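Local coordinates for DUF3501 family protein (Burkholderia pseudomallei K96243, PDB 3FJV) that is of unknown function but belongs to the DUF3501 family and forms a two-copy assembly in the crystal, at the interface of chains A and B. Residues are numbered along the deposited sequence; one frame, centred on the assembly and turned at random. Chains: chain A/B, uncharacterized novel protein.

Contact 1: the interface of chains A and B. Residues chain A 132-134, 137; chain B 105-106, 109.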
ATOM      1  N   ASP A 132       3.469  13.350  -5.317  1.00 19.65           N
ATOM      2  CA  ASP A 132       3.743  13.585  -3.913  1.00 22.84           C
ATOM      3  C   ASP A 132       4.686  12.582  -3.280  1.00 25.67           C
ATOM      4  O   ASP A 132       5.057  12.722  -2.106  1.00 27.26           O
ATOM      5  CB  ASP A 132       2.435  13.625  -3.141  1.00 21.09           C
ATOM      6  CG  ASP A 132       1.649  12.353  -3.257  1.00 16.77           C
ATOM      7  OD1 ASP A 132       1.522  11.801  -4.368  1.00 19.25           O
ATOM      8  OD2 ASP A 132       1.154  11.888  -2.233  1.00 17.39           O
ATOM      9  N   LEU A 133       5.065  11.544  -4.016  1.00 21.62           N
ATOM     10  CA  LEU A 133       5.941  10.571  -3.439  1.00 23.69           C
ATOM     11  C   LEU A 133       7.312  10.709  -4.065  1.00 28.43           C
ATOM     12  O   LEU A 133       7.453  10.789  -5.314  1.00 26.79           O
ATOM     13  CB  LEU A 133       5.428   9.155  -3.654  1.00 18.44           C
ATOM     14  CG  LEU A 133       4.091   8.799  -2.961  1.00 19.16           C
ATOM     15  CD1 LEU A 133       3.805   7.363  -3.269  1.00 17.38           C
ATOM     16  CD2 LEU A 133       4.190   9.089  -1.446  1.00 20.59           C
ATOM     17  N   GLU A 134       8.317  10.692  -3.192  1.00 29.73           N
ATOM     18  CA  GLU A 134       9.703  10.728  -3.644  1.00 35.70           C
ATOM     19  C   GLU A 134       9.924   9.527  -4.585  1.00 37.45           C
ATOM     20  O   GLU A 134       9.161   8.559  -4.565  1.00 37.63           O
ATOM     21  CB  GLU A 134      10.655  10.795  -2.433  1.00 36.23           C
ATOM     22  CG  GLU A 134      10.425  12.086  -1.568  1.00 34.78           C
ATOM     23  CD  GLU A 134      11.319  12.168  -0.323  1.00 43.60           C
ATOM     24  OE1 GLU A 134      12.520  11.860  -0.448  1.00 35.97           O
ATOM     25  OE2 GLU A 134      10.831  12.574   0.765  1.00 36.70           O
ATOM     26  N   THR A 137       9.891   5.959  -3.082  1.00 49.86           N
ATOM     27  CA  THR A 137       8.562   5.597  -2.580  1.00 47.55           C
ATOM     28  C   THR A 137       7.634   5.333  -3.758  1.00 49.41           C
ATOM     29  O   THR A 137       6.896   4.347  -3.757  1.00 48.29           O
ATOM     30  CB  THR A 137       7.938   6.712  -1.704  1.00 47.81           C
ATOM     31  OG1 THR A 137       8.901   7.188  -0.756  1.00 43.17           O
ATOM     32  CG2 THR A 137       6.704   6.193  -0.965  1.00 41.62           C
TER
ATOM     33  N   LEU B 105       2.180   7.638   3.405  1.00 21.20           N
ATOM     34  CA  LEU B 105       3.455   7.125   2.874  1.00 20.73           C
ATOM     35  C   LEU B 105       4.563   8.171   2.774  1.00 23.48           C
ATOM     36  O   LEU B 105       5.729   7.900   3.141  1.00 25.88           O
ATOM     37  CB  LEU B 105       3.272   6.419   1.529  1.00 24.25           C
ATOM     38  CG  LEU B 105       2.457   5.116   1.434  1.00 24.68           C
ATOM     39  CD1 LEU B 105       2.621   4.509   0.069  1.00 23.13           C
ATOM     40  CD2 LEU B 105       2.898   4.112   2.467  1.00 20.88           C
ATOM     41  N   ALA B 106       4.223   9.380   2.336  1.00 19.44           N
ATOM     42  CA  ALA B 106       5.229  10.423   2.201  1.00 18.41           C
ATOM     43  C   ALA B 106       5.844  10.770   3.558  1.00 20.67           C
ATOM     44  O   ALA B 106       7.051  10.997   3.647  1.00 21.27           O
ATOM     45  CB  ALA B 106       4.666  11.700   1.504  1.00 18.86           C
ATOM     46  N   VAL B 109       8.579   8.063   4.949  1.00 27.75           N
ATOM     47  CA  VAL B 109       9.757   7.745   4.159  1.00 27.63           C
ATOM     48  C   VAL B 109      10.880   7.532   5.159  1.00 27.01           C
ATOM     49  O   VAL B 109      11.033   8.304   6.124  1.00 24.28           O
ATOM     50  CB  VAL B 109      10.084   8.888   3.124  1.00 31.61           C
ATOM     51  CG1 VAL B 109      11.480   8.779   2.591  1.00 31.59           C
ATOM     52  CG2 VAL B 109       9.112   8.810   2.005  1.00 31.69           C
TER
HETATM   53  O   HOH W   1       8.421  11.925   1.280  1.00 25.49           O
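A:Thr137 meets B:Val109 and A:Leu133 meets B:Ala106 in this patch between two copies of the DUF3501 protein, a pairing that may or may not be the biological one. The 132-134 loop and helix 135-139 of chain A lie against the 3-10 helix 105-108 of chain B and B:Val109 just after it. No direct polar bond crosses; methyl groups pack against backbone and hydroxyl atoms. The tightest approach sets the hydroxyl oxygen OG1 of A:Thr137 3.2 Å from methyl CG2 of B:Val109, the two side chains crossing obliquely. With OG1 of A:Thr137 anti to its carbonyl carbon (chi1 -47°), the hydroxyl rather than the methyl CG2 is turned to the valine. On B:Val109, CG2 is the branch that reaches the threonine.

Beside this pair, A:Leu133 uses one branch: its CD2 lies 3.8 Å from the backbone N of B:Ala106 and 4.0 Å from CB of the same residue. The CB of B:Leu105 stands near the same methyl, 4.1 Å from A:Leu133 CD2. The carbonyl O of A:Asp132 also approaches the methyl CB of B:Ala106, at 3.8 Å.

Water 1 joins the two sides, a short 2.5 Å from the carboxylate OE2 of A:Glu134 and 2.9 Å from the carbonyl O of B:Ala106. The extended A:Glu134 chain (chi2 178°) carries its carboxylate out to that water.

Contact 2: the interface of chains A and B. Residues chain A 130, 132-133, 142, 144-146; chain B 99, 101-103.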
ATOM      1  N   ASP A 130       1.256  10.127  -8.618  1.00 14.57           N
ATOM      2  CA  ASP A 130       2.081   9.977  -7.399  1.00 16.13           C
ATOM      3  C   ASP A 130       3.221  10.991  -7.305  1.00 18.77           C
ATOM      4  O   ASP A 130       4.301  10.688  -6.784  1.00 14.38           O
ATOM      5  CB  ASP A 130       2.610   8.510  -7.279  1.00 18.53           C
ATOM      6  CG  ASP A 130       1.494   7.466  -7.378  1.00 21.62           C
ATOM      7  OD1 ASP A 130       0.397   7.695  -6.776  1.00 15.99           O
ATOM      8  OD2 ASP A 130       1.731   6.427  -8.051  1.00 18.85           O
ATOM      9  N   ASP A 132       3.469  13.350  -5.317  1.00 19.65           N
ATOM     10  CA  ASP A 132       3.743  13.585  -3.913  1.00 22.84           C
ATOM     11  C   ASP A 132       4.686  12.582  -3.280  1.00 25.67           C
ATOM     12  O   ASP A 132       5.057  12.722  -2.106  1.00 27.26           O
ATOM     13  CB  ASP A 132       2.435  13.625  -3.141  1.00 21.09           C
ATOM     14  CG  ASP A 132       1.649  12.353  -3.257  1.00 16.77           C
ATOM     15  OD1 ASP A 132       1.522  11.801  -4.368  1.00 19.25           O
ATOM     16  OD2 ASP A 132       1.154  11.888  -2.233  1.00 17.39           O
ATOM     17  N   LEU A 133       5.065  11.544  -4.016  1.00 21.62           N
ATOM     18  CA  LEU A 133       5.941  10.571  -3.439  1.00 23.69           C
ATOM     19  C   LEU A 133       7.312  10.709  -4.065  1.00 28.43           C
ATOM     20  O   LEU A 133       7.453  10.789  -5.314  1.00 26.79           O
ATOM     21  CB  LEU A 133       5.428   9.155  -3.654  1.00 18.44           C
ATOM     22  CG  LEU A 133       4.091   8.799  -2.961  1.00 19.16           C
ATOM     23  CD1 LEU A 133       3.805   7.363  -3.269  1.00 17.38           C
ATOM     24  CD2 LEU A 133       4.190   9.089  -1.446  1.00 20.59           C
ATOM     25  N   SER A 142       1.596  -0.234  -5.170  1.00 40.89           N
ATOM     26  CA  SER A 142       0.592   0.171  -4.211  1.00 34.81           C
ATOM     27  C   SER A 142      -0.716  -0.169  -4.908  1.00 27.17           C
ATOM     28  O   SER A 142      -0.820  -0.091  -6.123  1.00 30.95           O
ATOM     29  CB  SER A 142       0.748   1.677  -3.870  1.00 32.42           C
ATOM     30  OG  SER A 142      -0.188   2.146  -2.882  1.00 33.61           O
ATOM     31  N   VAL A 144      -3.038   1.651  -4.354  1.00 15.46           N
ATOM     32  CA  VAL A 144      -3.658   3.011  -4.368  1.00 15.69           C
ATOM     33  C   VAL A 144      -2.700   4.047  -4.960  1.00 17.74           C
ATOM     34  O   VAL A 144      -1.578   4.164  -4.517  1.00 21.73           O
ATOM     35  CB  VAL A 144      -4.143   3.461  -2.991  1.00 17.48           C
ATOM     36  CG1 VAL A 144      -4.842   4.840  -3.059  1.00 12.22           C
ATOM     37  CG2 VAL A 144      -5.120   2.427  -2.396  1.00 20.54           C
ATOM     38  N   HIS A 145      -3.168   4.821  -5.939  1.00 16.17           N
ATOM     39  CA  HIS A 145      -2.352   5.859  -6.570  1.00 17.40           C
ATOM     40  C   HIS A 145      -3.148   7.157  -6.642  1.00 18.49           C
ATOM     41  O   HIS A 145      -4.370   7.130  -6.685  1.00 14.80           O
ATOM     42  CB  HIS A 145      -1.991   5.410  -7.981  1.00 16.13           C
ATOM     43  CG  HIS A 145      -1.122   4.193  -8.010  1.00 18.17           C
ATOM     44  ND1 HIS A 145       0.255   4.269  -7.973  1.00 17.91           N
ATOM     45  CD2 HIS A 145      -1.430   2.869  -8.072  1.00 18.79           C
ATOM     46  CE1 HIS A 145       0.759   3.041  -7.995  1.00 23.06           C
ATOM     47  NE2 HIS A 145      -0.241   2.176  -8.081  1.00 19.28           N
ATOM     48  N   PHE A 146      -2.453   8.282  -6.598  1.00 14.39           N
ATOM     49  CA  PHE A 146      -3.066   9.609  -6.739  1.00 15.38           C
ATOM     50  C   PHE A 146      -2.746  10.115  -8.139  1.00 17.44           C
ATOM     51  O   PHE A 146      -1.559  10.212  -8.525  1.00 16.85           O
ATOM     52  CB  PHE A 146      -2.488  10.538  -5.674  1.00 14.22           C
ATOM     53  CG  PHE A 146      -2.934  10.245  -4.247  1.00 13.97           C
ATOM     54  CD1 PHE A 146      -3.962   9.355  -3.940  1.00 15.62           C
ATOM     55  CD2 PHE A 146      -2.334  10.951  -3.181  1.00 18.09           C
ATOM     56  CE1 PHE A 146      -4.361   9.126  -2.636  1.00 14.24           C
ATOM     57  CE2 PHE A 146      -2.733  10.716  -1.864  1.00 16.04           C
ATOM     58  CZ  PHE A 146      -3.776   9.786  -1.608  1.00 18.76           C
TER
ATOM     59  N   THR B  99      -6.582   3.939   1.391  1.00 13.22           N
ATOM     60  CA  THR B  99      -6.394   5.332   0.954  1.00 15.21           C
ATOM     61  C   THR B  99      -5.674   6.103   2.055  1.00 16.03           C
ATOM     62  O   THR B  99      -4.870   6.941   1.755  1.00 13.51           O
ATOM     63  CB  THR B  99      -7.678   6.017   0.513  1.00 14.49           C
ATOM     64  OG1 THR B  99      -8.619   6.070   1.605  1.00 15.63           O
ATOM     65  CG2 THR B  99      -8.278   5.270  -0.726  1.00 13.95           C
ATOM     66  N   ARG B 101      -3.580   4.686   4.193  1.00 17.86           N
ATOM     67  CA  ARG B 101      -2.238   4.231   4.082  1.00 16.20           C
ATOM     68  C   ARG B 101      -1.496   5.077   3.029  1.00 16.14           C
ATOM     69  O   ARG B 101      -0.421   5.559   3.277  1.00 17.19           O
ATOM     70  CB  ARG B 101      -2.169   2.735   3.737  1.00 14.93           C
ATOM     71  CG  ARG B 101      -0.760   2.214   3.524  1.00 19.57           C
ATOM     72  CD  ARG B 101      -0.788   0.774   2.969  1.00 19.28           C
ATOM     73  NE  ARG B 101       0.554   0.303   2.718  1.00 28.81           N
ATOM     74  CZ  ARG B 101       1.246   0.566   1.619  1.00 24.53           C
ATOM     75  NH1 ARG B 101       0.723   1.280   0.629  1.00 28.40           N
ATOM     76  NH2 ARG B 101       2.480   0.110   1.511  1.00 33.76           N
ATOM     77  N   ARG B 102      -2.087   5.280   1.856  1.00 18.08           N
ATOM     78  CA  ARG B 102      -1.382   5.992   0.783  1.00 14.96           C
ATOM     79  C   ARG B 102      -1.113   7.453   1.164  1.00 15.18           C
ATOM     80  O   ARG B 102      -0.102   8.040   0.778  1.00 17.48           O
ATOM     81  CB  ARG B 102      -2.231   5.917  -0.509  1.00 14.98           C
ATOM     82  CG  ARG B 102      -1.743   6.739  -1.663  1.00 13.07           C
ATOM     83  CD  ARG B 102      -0.302   6.363  -2.055  1.00 17.38           C
ATOM     84  NE  ARG B 102       0.089   7.174  -3.207  1.00 19.05           N
ATOM     85  CZ  ARG B 102       0.400   8.466  -3.159  1.00 16.31           C
ATOM     86  NH1 ARG B 102       0.477   9.114  -2.011  1.00 18.29           N
ATOM     87  NH2 ARG B 102       0.705   9.095  -4.264  1.00 17.65           N
ATOM     88  N   ALA B 103      -2.055   8.045   1.914  1.00 16.21           N
ATOM     89  CA  ALA B 103      -1.943   9.411   2.434  1.00 15.05           C
ATOM     90  C   ALA B 103      -0.843   9.569   3.502  1.00 14.04           C
ATOM     91  O   ALA B 103      -0.477  10.691   3.807  1.00 18.03           O
ATOM     92  CB  ALA B 103      -3.320   9.891   3.061  1.00 13.37           C
TER
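B:Arg102 reaches from helix 98-104 of chain B into a pocket of chain A between A:Phe146, A:Asp132 and A:Asp130, burying 147 Å² in an arginine-aspartate anchor of the interface. Its CG is anti to the backbone N, and a bend at chi2 (58°) turns the rest of the chain across the phenyl ring. Methylene CG of B:Arg102 thus sits over one face of the A:Phe146 ring toward its rim, 3.9 Å from the ring centroid.

Farther out, the guanidinium is sandwiched: CD1 of A:Leu133 lies over its centre on one face, and CD2 of A:Phe146 lies over the opposite face, offset toward the guanidinium's rim, the ring tilted 32° from it. A:Val144, on the same strand 144-150 as A:Phe146, places its CG1 3.8 Å from CB of B:Arg102.

The acidic partners come at the guanidinium edge. A:Asp132 meets it end-on and nearly coplanar: NH1 of B:Arg102 donates a hydrogen bond to OD2 (2.9 Å) and NH2 one to OD1 (2.8 Å), both on the syn side. NH2 of B:Arg102 also donates to OD1 of A:Asp130 (2.9 Å), on the anti side but tilted well out of the carboxylate plane; both NH2 pairs are salt bridges. These bonds and the flanking groups should limit rotation of the guanidinium. A:Asp130 is itself held by two bonds within chain A: ND1 of A:His145 donates to the syn lone pair of OD2 at 2.6 Å, while the backbone N of A:Phe146 bonds OD1 from the face opposite B:Arg102 NH2.

Contact 3: the interface of chains A and B. Residues chain A 58, 73, 76-77, 146; chain B 95, 99-100, 103, 107.
Helix 98-104 of chain B, continuing into the 3-10 helix 105-108, lies here against helices 48-62 and 67-77 of chain A in a helix-to-helix part of the interface. B:Ala103 buries 61 Å² and sets its methyl CB over one face of the A:Tyr77 ring, offset to the phenol end, 3.4 Å from CZ. One turn earlier, B:Gln100 and A:Met58, modelled as selenomethionine, slide past each other in opposite directions. Bends at chi2 (75°) and chi3 fold the A:Met58 chain so that its terminal methyl CE comes 3.6 Å from CB of B:Gln100.

Beyond the alanine, B:Arg107 grips the A:Glu73 carboxylate end-on, although the two planes stand 63° apart. NH1 of B:Arg107 makes a nearly straight hydrogen bond and salt bridge to OE2 of A:Glu73 (2.9 Å), yet from above the carboxylate plane, whereas NH2 reaches OE1 by a more bent bond (144° at H), on the syn side but tilted from both planes. NH2 of B:Arg107 also donates to the carbonyl O of B:Ala103 (3.0 Å), from above the carbonyl plane. At the other end, water 2 bridges the subunits, 2.7 Å from both the phenol OH of A:Tyr77 and the hydroxyl OG1 of B:Thr99.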
HETATM    1  N   MSE A  58      -9.760  10.462   8.687  1.00 12.65           N
HETATM    2  CA  MSE A  58      -8.435  10.253   9.221  1.00 15.15           C
HETATM    3  C   MSE A  58      -8.273  10.818  10.633  1.00 14.64           C
HETATM    4  O   MSE A  58      -7.785  10.126  11.530  1.00 14.28           O
HETATM    5  CB  MSE A  58      -7.365  10.890   8.325  1.00 13.53           C
HETATM    6  CG  MSE A  58      -5.873  10.649   8.813  1.00 12.13           C
HETATM    7 SE   MSE A  58      -5.161   8.914   8.522  0.75  7.77          SE
HETATM    8  CE  MSE A  58      -4.272   9.193   6.792  1.00  9.04           C
ATOM      9  N   GLU A  73      -2.358  16.393   8.024  1.00 15.18           N
ATOM     10  CA  GLU A  73      -3.318  15.653   7.208  1.00 16.92           C
ATOM     11  C   GLU A  73      -3.830  16.486   6.051  1.00 16.91           C
ATOM     12  O   GLU A  73      -3.973  15.975   4.951  1.00 16.73           O
ATOM     13  CB  GLU A  73      -4.501  15.133   8.029  1.00 16.16           C
ATOM     14  CG  GLU A  73      -4.151  14.245   9.218  1.00 21.22           C
ATOM     15  CD  GLU A  73      -3.257  13.065   8.843  1.00 20.43           C
ATOM     16  OE1 GLU A  73      -3.230  12.628   7.654  1.00 17.53           O
ATOM     17  OE2 GLU A  73      -2.569  12.573   9.757  1.00 18.90           O
ATOM     18  N   ALA A  76      -1.160  16.286   3.534  1.00 17.99           N
ATOM     19  CA  ALA A  76      -1.048  14.959   2.940  1.00 16.62           C
ATOM     20  C   ALA A  76      -2.086  14.705   1.832  1.00 15.78           C
ATOM     21  O   ALA A  76      -1.812  13.951   0.848  1.00 18.54           O
ATOM     22  CB  ALA A  76      -1.168  13.869   3.999  1.00 13.66           C
ATOM     23  N   TYR A  77      -3.276  15.270   2.018  1.00 16.52           N
ATOM     24  CA  TYR A  77      -4.368  15.142   1.060  1.00 13.97           C
ATOM     25  C   TYR A  77      -4.443  16.229  -0.032  1.00 17.84           C
ATOM     26  O   TYR A  77      -5.240  16.096  -0.959  1.00 16.75           O
ATOM     27  CB  TYR A  77      -5.726  15.018   1.791  1.00 16.04           C
ATOM     28  CG  TYR A  77      -5.945  13.640   2.440  1.00 14.10           C
ATOM     29  CD1 TYR A  77      -6.490  12.592   1.717  1.00 14.76           C
ATOM     30  CD2 TYR A  77      -5.603  13.401   3.772  1.00 17.95           C
ATOM     31  CE1 TYR A  77      -6.712  11.350   2.305  1.00 16.08           C
ATOM     32  CE2 TYR A  77      -5.816  12.203   4.354  1.00 19.11           C
ATOM     33  CZ  TYR A  77      -6.395  11.162   3.621  1.00 17.67           C
ATOM     34  OH  TYR A  77      -6.591   9.918   4.172  1.00 17.37           O
ATOM     35  N   PHE A 146      -2.453   8.282  -6.598  1.00 14.39           N
ATOM     36  CA  PHE A 146      -3.066   9.609  -6.739  1.00 15.38           C
ATOM     37  C   PHE A 146      -2.746  10.115  -8.139  1.00 17.44           C
ATOM     38  O   PHE A 146      -1.559  10.212  -8.525  1.00 16.85           O
ATOM     39  CB  PHE A 146      -2.488  10.538  -5.674  1.00 14.22           C
ATOM     40  CG  PHE A 146      -2.934  10.245  -4.247  1.00 13.97           C
ATOM     41  CD1 PHE A 146      -3.962   9.355  -3.940  1.00 15.62           C
ATOM     42  CD2 PHE A 146      -2.334  10.951  -3.181  1.00 18.09           C
ATOM     43  CE1 PHE A 146      -4.361   9.126  -2.636  1.00 14.24           C
ATOM     44  CE2 PHE A 146      -2.733  10.716  -1.864  1.00 16.04           C
ATOM     45  CZ  PHE A 146      -3.776   9.786  -1.608  1.00 18.76           C
TER
ATOM     46  N   TYR B  95      -3.136   0.901   7.729  1.00 19.69           N
ATOM     47  CA  TYR B  95      -4.077   1.854   8.258  1.00 19.52           C
ATOM     48  C   TYR B  95      -5.463   1.248   8.153  1.00 18.26           C
ATOM     49  O   TYR B  95      -5.637   0.156   7.584  1.00 21.19           O
ATOM     50  CB  TYR B  95      -3.987   3.220   7.509  1.00 19.20           C
ATOM     51  CG  TYR B  95      -2.793   4.010   7.974  1.00 17.43           C
ATOM     52  CD1 TYR B  95      -1.484   3.633   7.603  1.00 18.70           C
ATOM     53  CD2 TYR B  95      -2.952   5.177   8.731  1.00 18.66           C
ATOM     54  CE1 TYR B  95      -0.385   4.368   8.052  1.00 19.93           C
ATOM     55  CE2 TYR B  95      -1.870   5.907   9.157  1.00 21.09           C
ATOM     56  CZ  TYR B  95      -0.609   5.495   8.825  1.00 19.48           C
ATOM     57  OH  TYR B  95       0.441   6.228   9.289  1.00 20.57           O
ATOM     58  N   THR B  99      -6.582   3.939   1.391  1.00 13.22           N
ATOM     59  CA  THR B  99      -6.394   5.332   0.954  1.00 15.21           C
ATOM     60  C   THR B  99      -5.674   6.103   2.055  1.00 16.03           C
ATOM     61  O   THR B  99      -4.870   6.941   1.755  1.00 13.51           O
ATOM     62  CB  THR B  99      -7.678   6.017   0.513  1.00 14.49           C
ATOM     63  OG1 THR B  99      -8.619   6.070   1.605  1.00 15.63           O
ATOM     64  CG2 THR B  99      -8.278   5.270  -0.726  1.00 13.95           C
ATOM     65  N   GLN B 100      -5.960   5.804   3.315  1.00 13.85           N
ATOM     66  CA  GLN B 100      -5.235   6.435   4.428  1.00 16.44           C
ATOM     67  C   GLN B 100      -3.798   5.974   4.452  1.00 17.78           C
ATOM     68  O   GLN B 100      -2.882   6.779   4.648  1.00 18.96           O
ATOM     69  CB  GLN B 100      -5.938   6.160   5.781  1.00 12.23           C
ATOM     70  CG  GLN B 100      -7.275   6.791   5.906  1.00  9.78           C
ATOM     71  CD  GLN B 100      -8.031   6.371   7.173  1.00 17.82           C
ATOM     72  OE1 GLN B 100      -7.616   5.440   7.848  1.00 19.66           O
ATOM     73  NE2 GLN B 100      -9.146   7.054   7.481  1.00 17.04           N
ATOM     74  N   ALA B 103      -2.055   8.045   1.914  1.00 16.21           N
ATOM     75  CA  ALA B 103      -1.943   9.411   2.434  1.00 15.05           C
ATOM     76  C   ALA B 103      -0.843   9.569   3.502  1.00 14.04           C
ATOM     77  O   ALA B 103      -0.477  10.691   3.807  1.00 18.03           O
ATOM     78  CB  ALA B 103      -3.320   9.891   3.061  1.00 13.37           C
ATOM     79  N   ARG B 107       5.030  10.843   4.601  1.00 19.97           N
ATOM     80  CA  ARG B 107       5.554  11.143   5.933  1.00 21.79           C
ATOM     81  C   ARG B 107       6.428  10.040   6.499  1.00 24.30           C
ATOM     82  O   ARG B 107       7.232  10.317   7.369  1.00 23.07           O
ATOM     83  CB  ARG B 107       4.443  11.435   6.928  1.00 20.87           C
ATOM     84  CG  ARG B 107       3.969  12.843   6.799  1.00 20.62           C
ATOM     85  CD  ARG B 107       2.595  13.065   7.456  1.00 23.55           C
ATOM     86  NE  ARG B 107       1.476  12.420   6.758  1.00 21.37           N
ATOM     87  CZ  ARG B 107       0.254  12.298   7.281  1.00 22.87           C
ATOM     88  NH1 ARG B 107      -0.005  12.776   8.486  1.00 19.78           N
ATOM     89  NH2 ARG B 107      -0.719  11.706   6.590  1.00 19.18           N
TER
HETATM   90  O   HOH W   2      -8.462   8.473   2.833  1.00 14.65           O

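The three contacts follow residues 95 to 109 of chain B, centred on helix 98-104 and the 3-10 helix 105-108, across chain A. Centres of the C-alpha atoms of contact 2 lie about 8 Å from those of contact 1 and 7 Å from those of contact 3, while contacts 1 and 3 are about 11 Å apart. A:Asp132 and A:Leu133 belong to contacts 1 and 2; A:Phe146, B:Thr99 and B:Ala103 to contacts 2 and 3. Contact 2 thus sits between the others and joins them through shared residues. The whole interface is not an exact two-fold, and the structure alone does not show that this pair is the biological assembly.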